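Local coordinates for methyltransferase (Pyrococcus horikoshii, PDB 1IXK), which probably methylates cytidine at carbon 5 in tRNA, using S-adenosyl-L-methionine as methyl donor, at residues A[248-262]-A[282-296]. Numbering follows the deposited sequence.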
ATOM      1  N   SER A 248       2.048  -0.099   8.491  1.00 18.02           N
ATOM      2  CA  SER A 248       2.519   0.019   9.863  1.00 17.15           C
ATOM      3  C   SER A 248       2.067   1.335  10.478  1.00 17.04           C
ATOM      4  O   SER A 248       1.908   2.333   9.778  1.00 16.75           O
ATOM      5  CB  SER A 248       4.049  -0.053   9.888  1.00 18.92           C
ATOM      6  OG  SER A 248       4.567   0.261  11.172  1.00 19.09           O
ATOM      7  N   LEU A 249       1.862   1.329  11.790  1.00 14.97           N
ATOM      8  CA  LEU A 249       1.461   2.534  12.507  1.00 16.47           C
ATOM      9  C   LEU A 249       2.688   3.232  13.094  1.00 15.71           C
ATOM     10  O   LEU A 249       2.609   4.389  13.516  1.00 16.03           O
ATOM     11  CB  LEU A 249       0.519   2.180  13.658  1.00 16.17           C
ATOM     12  CG  LEU A 249      -0.854   1.618  13.306  1.00 19.16           C
ATOM     13  CD1 LEU A 249      -1.540   1.133  14.580  1.00 20.23           C
ATOM     14  CD2 LEU A 249      -1.672   2.694  12.611  1.00 19.36           C
ATOM     15  N   GLU A 250       3.819   2.531  13.105  1.00 15.00           N
ATOM     16  CA  GLU A 250       5.051   3.062  13.696  1.00 15.76           C
ATOM     17  C   GLU A 250       5.708   4.209  12.939  1.00 14.51           C
ATOM     18  O   GLU A 250       6.015   4.093  11.750  1.00 13.80           O
ATOM     19  CB  GLU A 250       6.104   1.950  13.865  1.00 17.43           C
ATOM     20  CG  GLU A 250       5.606   0.620  14.425  1.00 18.29           C
ATOM     21  CD  GLU A 250       4.756   0.769  15.670  1.00 20.00           C
ATOM     22  OE1 GLU A 250       5.078   1.616  16.531  1.00 17.65           O
ATOM     23  OE2 GLU A 250       3.763   0.026  15.793  1.00 20.98           O
ATOM     24  N   PRO A 251       5.947   5.333  13.628  1.00 13.82           N
ATOM     25  CA  PRO A 251       6.586   6.476  12.970  1.00 14.12           C
ATOM     26  C   PRO A 251       7.975   6.105  12.445  1.00 13.56           C
ATOM     27  O   PRO A 251       8.421   6.645  11.438  1.00 12.59           O
ATOM     28  CB  PRO A 251       6.654   7.522  14.081  1.00 14.18           C
ATOM     29  CG  PRO A 251       5.444   7.213  14.912  1.00 15.97           C
ATOM     30  CD  PRO A 251       5.477   5.695  14.977  1.00 14.53           C
ATOM     31  N   GLU A 252       8.653   5.179  13.125  1.00 13.23           N
ATOM     32  CA  GLU A 252       9.993   4.770  12.706  1.00 13.32           C
ATOM     33  C   GLU A 252      10.034   4.169  11.303  1.00 13.65           C
ATOM     34  O   GLU A 252      11.047   4.277  10.610  1.00 12.20           O
ATOM     35  CB  GLU A 252      10.604   3.768  13.705  1.00 15.70           C
ATOM     36  CG  GLU A 252      11.009   4.373  15.055  1.00 12.02           C
ATOM     37  CD  GLU A 252       9.877   4.412  16.062  1.00 19.05           C
ATOM     38  OE1 GLU A 252       8.704   4.199  15.666  1.00 16.76           O
ATOM     39  OE2 GLU A 252      10.164   4.664  17.258  1.00 15.76           O
ATOM     40  N   GLU A 253       8.945   3.528  10.890  1.00 12.62           N
ATOM     41  CA  GLU A 253       8.880   2.914   9.567  1.00 13.50           C
ATOM     42  C   GLU A 253       8.196   3.835   8.565  1.00 12.68           C
ATOM     43  O   GLU A 253       8.171   3.546   7.365  1.00 11.89           O
ATOM     44  CB  GLU A 253       8.091   1.598   9.622  1.00 16.51           C
ATOM     45  CG  GLU A 253       8.634   0.550  10.571  1.00 20.32           C
ATOM     46  CD  GLU A 253       7.701  -0.643  10.686  1.00 23.07           C
ATOM     47  OE1 GLU A 253       7.584  -1.413   9.710  1.00 23.59           O
ATOM     48  OE2 GLU A 253       7.070  -0.798  11.750  1.00 24.71           O
ATOM     49  N   ASN A 254       7.640   4.938   9.059  1.00 12.77           N
ATOM     50  CA  ASN A 254       6.917   5.876   8.207  1.00 10.30           C
ATOM     51  C   ASN A 254       7.526   7.280   8.145  1.00 10.01           C
ATOM     52  O   ASN A 254       8.435   7.545   7.345  1.00  9.95           O
ATOM     53  CB  ASN A 254       5.457   5.979   8.673  1.00 12.19           C
ATOM     54  CG  ASN A 254       4.713   4.652   8.578  1.00 14.83           C
ATOM     55  OD1 ASN A 254       5.023   3.815   7.734  1.00 15.33           O
ATOM     56  ND2 ASN A 254       3.709   4.472   9.430  1.00 16.29           N
ATOM     57  N   GLU A 255       7.012   8.176   8.981  1.00  8.74           N
ATOM     58  CA  GLU A 255       7.487   9.559   9.031  1.00  9.93           C
ATOM     59  C   GLU A 255       9.000   9.700   9.193  1.00 11.34           C
ATOM     60  O   GLU A 255       9.620  10.562   8.566  1.00  9.71           O
ATOM     61  CB  GLU A 255       6.788  10.314  10.165  1.00  9.48           C
ATOM     62  CG  GLU A 255       5.311  10.616   9.900  1.00 14.14           C
ATOM     63  CD  GLU A 255       4.363   9.499  10.313  1.00 14.50           C
ATOM     64  OE1 GLU A 255       4.832   8.419  10.729  1.00 13.49           O
ATOM     65  OE2 GLU A 255       3.136   9.711  10.216  1.00 13.78           O
ATOM     66  N   PHE A 256       9.593   8.871  10.046  1.00 11.90           N
ATOM     67  CA  PHE A 256      11.042   8.921  10.279  1.00 11.55           C
ATOM     68  C   PHE A 256      11.831   8.601   9.010  1.00 11.13           C
ATOM     69  O   PHE A 256      12.872   9.205   8.739  1.00  9.42           O
ATOM     70  CB  PHE A 256      11.446   7.924  11.367  1.00 14.38           C
ATOM     71  CG  PHE A 256      11.137   8.376  12.769  1.00 18.89           C
ATOM     72  CD1 PHE A 256      10.263   9.429  13.010  1.00 20.48           C
ATOM     73  CD2 PHE A 256      11.702   7.714  13.856  1.00 20.61           C
ATOM     74  CE1 PHE A 256       9.952   9.821  14.315  1.00 22.59           C
ATOM     75  CE2 PHE A 256      11.397   8.095  15.162  1.00 22.37           C
ATOM     76  CZ  PHE A 256      10.518   9.151  15.390  1.00 20.82           C
ATOM     77  N   VAL A 257      11.345   7.633   8.243  1.00  9.23           N
ATOM     78  CA  VAL A 257      12.018   7.246   7.012  1.00  9.63           C
ATOM     79  C   VAL A 257      11.875   8.357   5.983  1.00  9.12           C
ATOM     80  O   VAL A 257      12.829   8.682   5.270  1.00  8.92           O
ATOM     81  CB  VAL A 257      11.425   5.945   6.435  1.00 10.20           C
ATOM     82  CG1 VAL A 257      12.083   5.615   5.100  1.00 11.99           C
ATOM     83  CG2 VAL A 257      11.625   4.807   7.421  1.00 10.97           C
ATOM     84  N   ILE A 258      10.681   8.941   5.908  1.00  9.41           N
ATOM     85  CA  ILE A 258      10.434  10.028   4.964  1.00  8.99           C
ATOM     86  C   ILE A 258      11.260  11.269   5.334  1.00  8.00           C
ATOM     87  O   ILE A 258      11.822  11.922   4.456  1.00  9.21           O
ATOM     88  CB  ILE A 258       8.927  10.384   4.904  1.00 10.87           C
ATOM     89  CG1 ILE A 258       8.134   9.157   4.443  1.00  9.76           C
ATOM     90  CG2 ILE A 258       8.684  11.526   3.917  1.00 11.07           C
ATOM     91  CD1 ILE A 258       8.664   8.548   3.168  1.00 11.32           C
ATOM     92  N   GLN A 259      11.334  11.593   6.623  1.00  9.51           N
ATOM     93  CA  GLN A 259      12.130  12.745   7.043  1.00 11.39           C
ATOM     94  C   GLN A 259      13.591  12.498   6.666  1.00 11.92           C
ATOM     95  O   GLN A 259      14.292  13.399   6.192  1.00 12.93           O
ATOM     96  CB  GLN A 259      12.037  12.966   8.552  1.00 12.58           C
ATOM     97  CG  GLN A 259      12.837  14.184   9.012  1.00 12.54           C
ATOM     98  CD  GLN A 259      12.261  15.486   8.484  1.00 16.04           C
ATOM     99  OE1 GLN A 259      11.167  15.884   8.859  1.00 16.76           O
ATOM    100  NE2 GLN A 259      12.996  16.148   7.603  1.00 18.09           N
ATOM    101  N   TRP A 260      14.049  11.271   6.885  1.00 11.29           N
ATOM    102  CA  TRP A 260      15.419  10.917   6.551  1.00 11.90           C
ATOM    103  C   TRP A 260      15.650  11.121   5.057  1.00 11.83           C
ATOM    104  O   TRP A 260      16.673  11.665   4.650  1.00 13.14           O
ATOM    105  CB  TRP A 260      15.707   9.460   6.924  1.00 10.60           C
ATOM    106  CG  TRP A 260      17.024   8.987   6.396  1.00 12.22           C
ATOM    107  CD1 TRP A 260      18.268   9.393   6.801  1.00 12.78           C
ATOM    108  CD2 TRP A 260      17.232   8.050   5.339  1.00 11.94           C
ATOM    109  NE1 TRP A 260      19.239   8.763   6.056  1.00 12.69           N
ATOM    110  CE2 TRP A 260      18.631   7.933   5.151  1.00 13.93           C
ATOM    111  CE3 TRP A 260      16.374   7.295   4.526  1.00 14.05           C
ATOM    112  CZ2 TRP A 260      19.189   7.091   4.186  1.00 16.89           C
ATOM    113  CZ3 TRP A 260      16.930   6.457   3.565  1.00 17.78           C
ATOM    114  CH2 TRP A 260      18.326   6.363   3.405  1.00 17.77           C
ATOM    115  N   ALA A 261      14.694  10.694   4.237  1.00 11.31           N
ATOM    116  CA  ALA A 261      14.827  10.843   2.789  1.00 11.47           C
ATOM    117  C   ALA A 261      14.900  12.315   2.388  1.00 10.74           C
ATOM    118  O   ALA A 261      15.697  12.692   1.529  1.00 11.51           O
ATOM    119  CB  ALA A 261      13.656  10.169   2.082  1.00 10.39           C
ATOM    120  N   LEU A 262      14.062  13.141   3.006  1.00 12.71           N
ATOM    121  CA  LEU A 262      14.050  14.568   2.707  1.00 12.84           C
ATOM    122  C   LEU A 262      15.388  15.199   3.099  1.00 13.32           C
ATOM    123  O   LEU A 262      15.873  16.102   2.419  1.00 13.74           O
ATOM    124  CB  LEU A 262      12.912  15.264   3.464  1.00 11.92           C
ATOM    125  CG  LEU A 262      11.469  14.946   3.052  1.00 13.97           C
ATOM    126  CD1 LEU A 262      10.509  15.524   4.086  1.00 12.70           C
ATOM    127  CD2 LEU A 262      11.184  15.520   1.676  1.00 14.49           C
ATOM    128  N   PRO A 282       5.580  13.292  16.183  1.00 13.39           N
ATOM    129  CA  PRO A 282       5.463  12.010  16.888  1.00 15.03           C
ATOM    130  C   PRO A 282       6.416  11.932  18.075  1.00 13.65           C
ATOM    131  O   PRO A 282       7.614  12.131  17.922  1.00 13.39           O
ATOM    132  CB  PRO A 282       5.802  10.992  15.806  1.00 13.64           C
ATOM    133  CG  PRO A 282       6.829  11.731  14.985  1.00 13.93           C
ATOM    134  CD  PRO A 282       6.205  13.108  14.859  1.00 15.65           C
ATOM    135  N   PHE A 283       5.871  11.645  19.252  1.00 16.18           N
ATOM    136  CA  PHE A 283       6.663  11.545  20.475  1.00 15.72           C
ATOM    137  C   PHE A 283       7.334  12.875  20.824  1.00 19.16           C
ATOM    138  O   PHE A 283       8.325  12.903  21.560  1.00 20.18           O
ATOM    139  CB  PHE A 283       7.741  10.464  20.331  1.00 17.02           C
ATOM    140  CG  PHE A 283       7.212   9.108  19.936  1.00 16.08           C
ATOM    141  CD1 PHE A 283       6.220   8.479  20.686  1.00 16.30           C
ATOM    142  CD2 PHE A 283       7.736   8.445  18.830  1.00 15.33           C
ATOM    143  CE1 PHE A 283       5.765   7.205  20.340  1.00 16.39           C
ATOM    144  CE2 PHE A 283       7.290   7.172  18.478  1.00 16.75           C
ATOM    145  CZ  PHE A 283       6.302   6.552  19.233  1.00 15.35           C
ATOM    146  N   GLY A 284       6.798  13.972  20.299  1.00 19.30           N
ATOM    147  CA  GLY A 284       7.367  15.279  20.579  1.00 19.77           C
ATOM    148  C   GLY A 284       8.548  15.621  19.688  1.00 20.76           C
ATOM    149  O   GLY A 284       9.221  16.631  19.894  1.00 19.92           O
ATOM    150  N   ILE A 285       8.810  14.769  18.702  1.00 17.43           N
ATOM    151  CA  ILE A 285       9.908  14.983  17.771  1.00 18.77           C
ATOM    152  C   ILE A 285       9.388  15.808  16.606  1.00 18.50           C
ATOM    153  O   ILE A 285       8.592  15.317  15.809  1.00 17.48           O
ATOM    154  CB  ILE A 285      10.439  13.643  17.215  1.00 18.83           C
ATOM    155  CG1 ILE A 285      10.818  12.709  18.367  1.00 18.25           C
ATOM    156  CG2 ILE A 285      11.618  13.897  16.290  1.00 18.38           C
ATOM    157  CD1 ILE A 285      11.814  13.297  19.346  1.00 20.62           C
ATOM    158  N   GLU A 286       9.838  17.054  16.503  1.00 18.93           N
ATOM    159  CA  GLU A 286       9.394  17.938  15.430  1.00 20.19           C
ATOM    160  C   GLU A 286       9.956  17.584  14.056  1.00 18.22           C
ATOM    161  O   GLU A 286      11.164  17.652  13.823  1.00 17.51           O
ATOM    162  CB  GLU A 286       9.736  19.399  15.760  1.00 25.57           C
ATOM    163  CG  GLU A 286       8.616  20.164  16.472  1.00 35.17           C
ATOM    164  CD  GLU A 286       8.740  20.162  17.988  1.00 39.70           C
ATOM    165  OE1 GLU A 286       9.662  20.830  18.514  1.00 42.24           O
ATOM    166  OE2 GLU A 286       7.915  19.500  18.654  1.00 42.06           O
ATOM    167  N   LEU A 287       9.061  17.215  13.145  1.00 15.00           N
ATOM    168  CA  LEU A 287       9.440  16.860  11.788  1.00 12.12           C
ATOM    169  C   LEU A 287       9.063  17.999  10.850  1.00 12.96           C
ATOM    170  O   LEU A 287       8.351  18.920  11.244  1.00 12.79           O
ATOM    171  CB  LEU A 287       8.727  15.576  11.359  1.00 11.60           C
ATOM    172  CG  LEU A 287       8.991  14.361  12.253  1.00 12.38           C
ATOM    173  CD1 LEU A 287       8.296  13.125  11.671  1.00 12.51           C
ATOM    174  CD2 LEU A 287      10.496  14.128  12.356  1.00 12.14           C
ATOM    175  N   SER A 288       9.539  17.930   9.614  1.00 12.22           N
ATOM    176  CA  SER A 288       9.247  18.965   8.627  1.00 16.62           C
ATOM    177  C   SER A 288       7.747  19.058   8.362  1.00 15.64           C
ATOM    178  O   SER A 288       7.066  18.039   8.250  1.00 14.65           O
ATOM    179  CB  SER A 288       9.972  18.662   7.318  1.00 16.79           C
ATOM    180  OG  SER A 288      11.370  18.547   7.529  1.00 25.78           O
ATOM    181  N   GLU A 289       7.239  20.283   8.269  1.00 14.99           N
ATOM    182  CA  GLU A 289       5.825  20.505   7.994  1.00 14.37           C
ATOM    183  C   GLU A 289       5.481  19.832   6.665  1.00 12.51           C
ATOM    184  O   GLU A 289       4.345  19.422   6.443  1.00 11.76           O
ATOM    185  CB  GLU A 289       5.536  22.011   7.916  1.00 17.00           C
ATOM    186  CG  GLU A 289       4.112  22.388   7.505  1.00 18.83           C
ATOM    187  CD  GLU A 289       3.064  22.124   8.579  1.00 22.70           C
ATOM    188  OE1 GLU A 289       3.425  21.720   9.702  1.00 22.83           O
ATOM    189  OE2 GLU A 289       1.863  22.331   8.296  1.00 25.92           O
ATOM    190  N   GLU A 290       6.474  19.717   5.791  1.00 13.40           N
ATOM    191  CA  GLU A 290       6.292  19.093   4.483  1.00 14.70           C
ATOM    192  C   GLU A 290       5.746  17.662   4.599  1.00 14.64           C
ATOM    193  O   GLU A 290       5.071  17.166   3.692  1.00 13.70           O
ATOM    194  CB  GLU A 290       7.628  19.113   3.719  1.00 17.83           C
ATOM    195  CG  GLU A 290       7.701  18.228   2.484  1.00 22.12           C
ATOM    196  CD  GLU A 290       8.888  18.570   1.581  1.00 25.01           C
ATOM    197  OE1 GLU A 290       9.987  18.865   2.109  1.00 27.14           O
ATOM    198  OE2 GLU A 290       8.723  18.538   0.341  1.00 21.00           O
ATOM    199  N   ILE A 291       6.023  17.016   5.724  1.00 13.47           N
ATOM    200  CA  ILE A 291       5.556  15.652   5.969  1.00 15.70           C
ATOM    201  C   ILE A 291       4.027  15.571   5.968  1.00 14.38           C
ATOM    202  O   ILE A 291       3.460  14.499   5.765  1.00 14.09           O
ATOM    203  CB  ILE A 291       6.099  15.117   7.318  1.00 17.97           C
ATOM    204  CG1 ILE A 291       7.623  15.017   7.256  1.00 21.65           C
ATOM    205  CG2 ILE A 291       5.514  13.740   7.627  1.00 20.55           C
ATOM    206  CD1 ILE A 291       8.125  14.027   6.239  1.00 20.91           C
ATOM    207  N   LYS A 292       3.349  16.696   6.191  1.00 11.74           N
ATOM    208  CA  LYS A 292       1.888  16.671   6.179  1.00 11.59           C
ATOM    209  C   LYS A 292       1.328  16.346   4.793  1.00  8.95           C
ATOM    210  O   LYS A 292       0.122  16.135   4.640  1.00 10.57           O
ATOM    211  CB  LYS A 292       1.305  17.991   6.697  1.00 13.56           C
ATOM    212  CG  LYS A 292       1.526  18.169   8.187  1.00 17.10           C
ATOM    213  CD  LYS A 292       0.535  19.119   8.821  1.00 21.04           C
ATOM    214  CE  LYS A 292       0.764  19.203  10.325  1.00 24.13           C
ATOM    215  NZ  LYS A 292      -0.246  20.072  10.987  1.00 27.14           N
ATOM    216  N   ASN A 293       2.201  16.305   3.789  1.00  8.39           N
ATOM    217  CA  ASN A 293       1.792  15.943   2.431  1.00 10.01           C
ATOM    218  C   ASN A 293       1.561  14.430   2.415  1.00  9.39           C
ATOM    219  O   ASN A 293       0.808  13.906   1.587  1.00 10.04           O
ATOM    220  CB  ASN A 293       2.879  16.309   1.413  1.00 11.46           C
ATOM    221  CG  ASN A 293       2.814  17.767   0.983  1.00 13.28           C
ATOM    222  OD1 ASN A 293       1.867  18.185   0.324  1.00 13.93           O
ATOM    223  ND2 ASN A 293       3.823  18.544   1.358  1.00 13.90           N
ATOM    224  N   ALA A 294       2.224  13.735   3.339  1.00 10.17           N
ATOM    225  CA  ALA A 294       2.084  12.285   3.478  1.00 10.33           C
ATOM    226  C   ALA A 294       0.755  12.021   4.182  1.00  9.79           C
ATOM    227  O   ALA A 294       0.248  12.889   4.892  1.00 10.15           O
ATOM    228  CB  ALA A 294       3.240  11.722   4.298  1.00 10.45           C
ATOM    229  N   ARG A 295       0.201  10.824   4.003  1.00 10.85           N
ATOM    230  CA  ARG A 295      -1.094  10.488   4.591  1.00  9.38           C
ATOM    231  C   ARG A 295      -1.096   9.184   5.373  1.00  8.70           C
ATOM    232  O   ARG A 295      -0.235   8.332   5.190  1.00  8.00           O
ATOM    233  CB  ARG A 295      -2.156  10.366   3.490  1.00 13.89           C
ATOM    234  CG  ARG A 295      -2.064  11.416   2.395  1.00 14.89           C
ATOM    235  CD  ARG A 295      -2.136  12.816   2.959  1.00 19.22           C
ATOM    236  NE  ARG A 295      -3.440  13.127   3.530  1.00 18.97           N
ATOM    237  CZ  ARG A 295      -3.719  14.263   4.162  1.00 20.10           C
ATOM    238  NH1 ARG A 295      -2.782  15.187   4.301  1.00 19.40           N
ATOM    239  NH2 ARG A 295      -4.931  14.479   4.653  1.00 19.84           N
ATOM    240  N   ARG A 296      -2.088   9.046   6.241  1.00  8.97           N
ATOM    241  CA  ARG A 296      -2.272   7.844   7.042  1.00 10.62           C
ATOM    242  C   ARG A 296      -3.741   7.447   7.021  1.00 13.78           C
ATOM    243  O   ARG A 296      -4.631   8.306   7.044  1.00 11.89           O
ATOM    244  CB  ARG A 296      -1.871   8.085   8.500  1.00 13.07           C
ATOM    245  CG  ARG A 296      -0.396   7.883   8.804  1.00 12.49           C
ATOM    246  CD  ARG A 296      -0.125   8.193  10.271  1.00 17.42           C
ATOM    247  NE  ARG A 296       1.256   7.923  10.659  1.00 14.68           N
ATOM    248  CZ  ARG A 296       1.627   6.915  11.439  1.00 18.41           C
ATOM    249  NH1 ARG A 296       0.717   6.072  11.915  1.00 16.93           N
ATOM    250  NH2 ARG A 296       2.905   6.757  11.762  1.00 16.15           N
TER
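Glu-255 and Arg-296 form a buried side-on salt bridge, with NE of Arg-296 2.6 Å from OE2 of Glu-255 and its NH2 2.7 Å from OE1. Both carboxylate oxygens use their syn lone pairs, and the two planes lie only 16° apart, nearly coplanar. OE2 also accepts from Leu-279 N. The guanidinium turns its other edge to the loop: NH1 and NH2 both donate to Leu-249 O, each at 3.0 Å, in the guanidinium plane but from one face of the carbonyl. ND2 of Asn-254 lies over a guanidinium face without bonding to it, the two planes steeply inclined; it donates instead to Ser-248 O, while OD1 is hydrogen-bonded to Thr-246 OG1. A leucine in place of Arg-296 would probably leave the Glu-255 carboxylate without its countercharge and Leu-249 O without the two N-H donors.

These bonds tie the loop following the predicted nucleophile, Cys-247, and the start of helix 255-264 to strand 295-297, at the antiparallel side of the Rossmann-like methyltransferase sheet; Phe-308 of strand 307-314 touches Glu-255 and Arg-296.

One helical turn on, the Gln-259 amide pairs with Ser-288: OE1 accepts from Ser-288 N at 2.7 Å, almost straight at 176°, while NE2 donates to OG. With CG anti to the backbone N, the bend at chi2 (66°) turns the amide onto Ser-288.

Among apolar contacts, CD1 of Ile-291 meets CG2 of Ile-258 at a tight 3.5 Å and touches CD1 of Leu-262. Leu-287 CD1 packs on CB of Glu-255, and Pro-282 CG comes to the Phe-256 ring edge, 3.7 Å from CE1.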